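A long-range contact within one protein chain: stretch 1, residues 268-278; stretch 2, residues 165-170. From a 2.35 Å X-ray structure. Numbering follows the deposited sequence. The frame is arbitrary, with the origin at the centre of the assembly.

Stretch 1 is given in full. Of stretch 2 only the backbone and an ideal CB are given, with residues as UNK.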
# COMPACT_ATOMS: atom_id res chain seq x y z
N SER B 268 -33.13 -6.19 -23.16
CA SER B 268 -33.78 -4.91 -23.09
C SER B 268 -32.82 -3.78 -23.50
O SER B 268 -33.20 -2.90 -24.30
CB SER B 268 -34.29 -4.70 -21.68
OG SER B 268 -35.22 -3.65 -21.67
N GLU B 269 -31.60 -3.78 -22.94
CA GLU B 269 -30.63 -2.72 -23.22
C GLU B 269 -30.13 -2.83 -24.67
O GLU B 269 -29.90 -1.82 -25.35
CB GLU B 269 -29.48 -2.72 -22.20
CG GLU B 269 -28.64 -1.39 -22.05
CD GLU B 269 -29.25 -0.03 -22.67
OE1 GLU B 269 -30.01 0.71 -21.95
OE2 GLU B 269 -28.88 0.32 -23.84
N LEU B 270 -30.03 -4.07 -25.16
CA LEU B 270 -29.68 -4.30 -26.55
C LEU B 270 -30.74 -3.71 -27.50
O LEU B 270 -30.38 -3.13 -28.53
CB LEU B 270 -29.47 -5.79 -26.81
CG LEU B 270 -29.07 -6.22 -28.21
CD1 LEU B 270 -27.70 -5.65 -28.57
CD2 LEU B 270 -29.11 -7.76 -28.34
N GLU B 271 -32.02 -3.86 -27.16
CA GLU B 271 -33.10 -3.16 -27.88
C GLU B 271 -32.90 -1.65 -27.84
O GLU B 271 -32.90 -1.01 -28.87
CB GLU B 271 -34.47 -3.50 -27.31
CG GLU B 271 -34.83 -4.95 -27.52
CD GLU B 271 -36.24 -5.32 -27.05
OE1 GLU B 271 -37.18 -4.50 -27.22
OE2 GLU B 271 -36.40 -6.46 -26.56
N ARG B 272 -32.69 -1.08 -26.67
CA ARG B 272 -32.52 0.35 -26.62
C ARG B 272 -31.35 0.80 -27.50
O ARG B 272 -31.46 1.79 -28.23
CB ARG B 272 -32.42 0.86 -25.18
CG ARG B 272 -33.78 0.80 -24.49
CD ARG B 272 -33.79 1.37 -23.08
NE ARG B 272 -33.08 0.49 -22.16
CZ ARG B 272 -33.54 -0.66 -21.64
NH1 ARG B 272 -34.75 -1.12 -21.91
NH2 ARG B 272 -32.75 -1.36 -20.83
N TYR B 273 -30.27 0.02 -27.48
CA TYR B 273 -29.06 0.33 -28.22
C TYR B 273 -29.23 0.36 -29.74
O TYR B 273 -28.76 1.29 -30.40
CB TYR B 273 -27.88 -0.60 -27.82
CG TYR B 273 -26.57 -0.04 -28.32
CD1 TYR B 273 -25.94 0.99 -27.64
CD2 TYR B 273 -26.01 -0.49 -29.54
CE1 TYR B 273 -24.76 1.55 -28.09
CE2 TYR B 273 -24.82 0.08 -30.03
CZ TYR B 273 -24.20 1.10 -29.29
OH TYR B 273 -23.01 1.70 -29.73
N ARG B 274 -29.88 -0.64 -30.31
CA ARG B 274 -30.08 -0.67 -31.76
C ARG B 274 -31.10 0.36 -32.22
O ARG B 274 -30.99 0.93 -33.31
CB ARG B 274 -30.44 -2.07 -32.26
CG ARG B 274 -31.09 -2.96 -31.25
CD ARG B 274 -31.55 -4.31 -31.89
NE ARG B 274 -32.67 -4.96 -31.16
CZ ARG B 274 -33.90 -5.11 -31.65
NH1 ARG B 274 -34.20 -4.68 -32.87
NH2 ARG B 274 -34.84 -5.71 -30.91
N ASN B 275 -32.10 0.60 -31.38
CA ASN B 275 -33.03 1.67 -31.64
C ASN B 275 -32.31 3.01 -31.78
O ASN B 275 -32.61 3.79 -32.67
CB ASN B 275 -34.07 1.76 -30.54
CG ASN B 275 -35.37 2.30 -31.03
OD1 ASN B 275 -35.56 3.51 -31.18
ND2 ASN B 275 -36.29 1.40 -31.33
N ARG B 276 -31.35 3.27 -30.88
CA ARG B 276 -30.59 4.51 -30.92
C ARG B 276 -29.42 4.47 -31.93
O ARG B 276 -28.84 5.50 -32.23
CB ARG B 276 -30.09 4.90 -29.53
CG ARG B 276 -31.19 5.33 -28.54
CD ARG B 276 -30.71 5.12 -27.11
NE ARG B 276 -31.58 5.70 -26.09
CZ ARG B 276 -31.57 5.37 -24.80
NH1 ARG B 276 -30.75 4.42 -24.32
NH2 ARG B 276 -32.41 5.96 -23.96
N HIS B 277 -29.10 3.29 -32.45
CA HIS B 277 -28.00 3.13 -33.41
C HIS B 277 -28.40 2.31 -34.65
O HIS B 277 -27.91 1.19 -34.85
CB HIS B 277 -26.77 2.52 -32.72
CG HIS B 277 -26.30 3.31 -31.54
ND1 HIS B 277 -25.46 4.40 -31.66
CD2 HIS B 277 -26.56 3.19 -30.22
CE1 HIS B 277 -25.23 4.91 -30.46
NE2 HIS B 277 -25.89 4.19 -29.57
N PRO B 278 -29.30 2.87 -35.50
CA PRO B 278 -29.74 2.20 -36.73
C PRO B 278 -28.64 1.37 -37.44
O PRO B 278 -27.64 1.93 -37.92
CB PRO B 278 -30.17 3.37 -37.62
CG PRO B 278 -30.59 4.47 -36.65
CD PRO B 278 -29.98 4.17 -35.31
N UNK B 165 -18.06 -3.17 -33.49
CA UNK B 165 -18.96 -3.72 -32.49
C UNK B 165 -18.58 -3.29 -31.07
O UNK B 165 -17.54 -3.70 -30.53
CB UNK B 165 -18.97 -5.25 -32.59
N UNK B 166 -19.44 -2.48 -30.47
CA UNK B 166 -19.19 -1.89 -29.16
C UNK B 166 -20.48 -1.25 -28.68
O UNK B 166 -20.84 -0.16 -29.14
CB UNK B 166 -18.05 -0.87 -29.21
N UNK B 167 -21.16 -1.94 -27.77
CA UNK B 167 -22.47 -1.56 -27.24
C UNK B 167 -22.34 -0.43 -26.20
O UNK B 167 -23.00 -0.44 -25.15
CB UNK B 167 -23.16 -2.78 -26.62
N UNK B 168 -21.50 0.56 -26.53
CA UNK B 168 -21.03 1.60 -25.59
C UNK B 168 -21.93 2.83 -25.44
O UNK B 168 -21.47 3.97 -25.57
CB UNK B 168 -19.65 2.08 -26.03
N UNK B 169 -23.21 2.58 -25.15
CA UNK B 169 -24.17 3.64 -24.87
C UNK B 169 -23.85 4.19 -23.48
O UNK B 169 -24.18 3.57 -22.45
CB UNK B 169 -25.61 3.13 -24.95
N UNK B 170 -23.17 5.34 -23.46
CA UNK B 170 -22.58 5.85 -22.25
C UNK B 170 -23.12 7.23 -21.83
O UNK B 170 -23.78 7.92 -22.61
CB UNK B 170 -21.06 5.92 -22.43

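At position 165 CA-to-CB points away from the helix, and no atom of stretch 1 lies within 5.5 Å of the ideal CB. The contact sets no preference; polar or charged side chains suit as well as any. The residue is Asp165; its carboxylate touches nothing in stretch 1, and OD2 is hydrogen-bonded elsewhere in the structure.

Position 166 points sideways, again with nothing within 5.5 Å of its ideal CB. What stretch 1 meets here is backbone: the carbonyl O lies 2.9 Å from Tyr273 OH, an approach available to almost any residue. The same O accepts a hydrogen bond from the backbone N of 168 at 2.8 Å, so the chain turns tightly close to the phenol oxygen. The residue is Gln166, whose side chain comes no nearer than 4.8 Å, from NE2 to Tyr273 OH.

Position 167 also points sideways, but its ideal CB is 4.7 Å from Tyr273 CD2. Its CA sits over the Tyr273 ring face, 3.9 Å from the centroid and 16° off the normal, a CH-pi contact made by the backbone. With Leu270 CD1 also nearby, an apolar side chain would fit: Val, Ile, Leu or Met. It is Val167, chi1 t. CG1 packs 4.1 Å from Tyr273 CG, while CG2 lies 4.4 Å from Leu270 CD1 and 4.2 Å from Tyr273 CD2, so Tyr273 meets both methyls.

Position 168 points away, its ideal CB 5.0 Å from Tyr273 OH. Small or polar residues are plausible, though the helix demands none. Ser168, chi1 p, turns its hydroxyl to its own stretch: OG donates to Gln166 OE1 at 2.7 Å.

Position 169 points toward the helix. The distance from its CA to Tyr273 CA, 6.8 Å, is the shortest such pair, and its ideal CB is a tight 3.5 Å from Tyr273 CD1. Glu269 OE2 and His277 NE2 lie 4.5 and 4.7 Å from that CB. The aromatic edge favours an apolar chain such as Leu or Met, whereas the polar groups could also suit a polar one. The residue is Leu169, chi1 t and chi2 p. Leu169 CB meets the ring edge, 3.4 Å from Tyr273 CD1. Leu169 CD1 reaches the edge of the His277 ring, 3.3 Å from His277 NE2; Leu169 CD2 lies 3.4 Å from Glu269 OE2 and 3.3 Å from Arg276 NH1, at the guanidinium edge.

Position 170 is out of reach and unconstrained; the side chain of Asp170 comes no nearer than 7.7 Å, from OD1 to Tyr273 CE1.

Stretch 2, residues 165-170: DQVSLD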
# COMPACT_ATOMS: atom_id res chain seq x y z
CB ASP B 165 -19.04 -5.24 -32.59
CG ASP B 165 -19.98 -5.84 -31.57
OD1 ASP B 165 -21.08 -5.26 -31.35
OD2 ASP B 165 -19.63 -6.88 -30.99
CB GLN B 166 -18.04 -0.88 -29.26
CG GLN B 166 -18.27 0.43 -28.53
CD GLN B 166 -18.03 1.65 -29.41
OE1 GLN B 166 -17.62 2.69 -28.91
NE2 GLN B 166 -18.29 1.52 -30.71
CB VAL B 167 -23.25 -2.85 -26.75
CG1 VAL B 167 -24.41 -2.51 -25.81
CG2 VAL B 167 -23.77 -3.68 -27.97
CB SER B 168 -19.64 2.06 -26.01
OG SER B 168 -19.73 2.86 -27.16
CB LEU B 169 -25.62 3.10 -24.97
CG LEU B 169 -26.84 3.97 -25.34
CD1 LEU B 169 -26.57 5.00 -26.47
CD2 LEU B 169 -28.05 3.07 -25.71
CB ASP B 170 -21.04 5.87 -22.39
CG ASP B 170 -20.33 4.63 -21.76
OD1 ASP B 170 -20.87 3.49 -21.78
OD2 ASP B 170 -19.19 4.82 -21.25
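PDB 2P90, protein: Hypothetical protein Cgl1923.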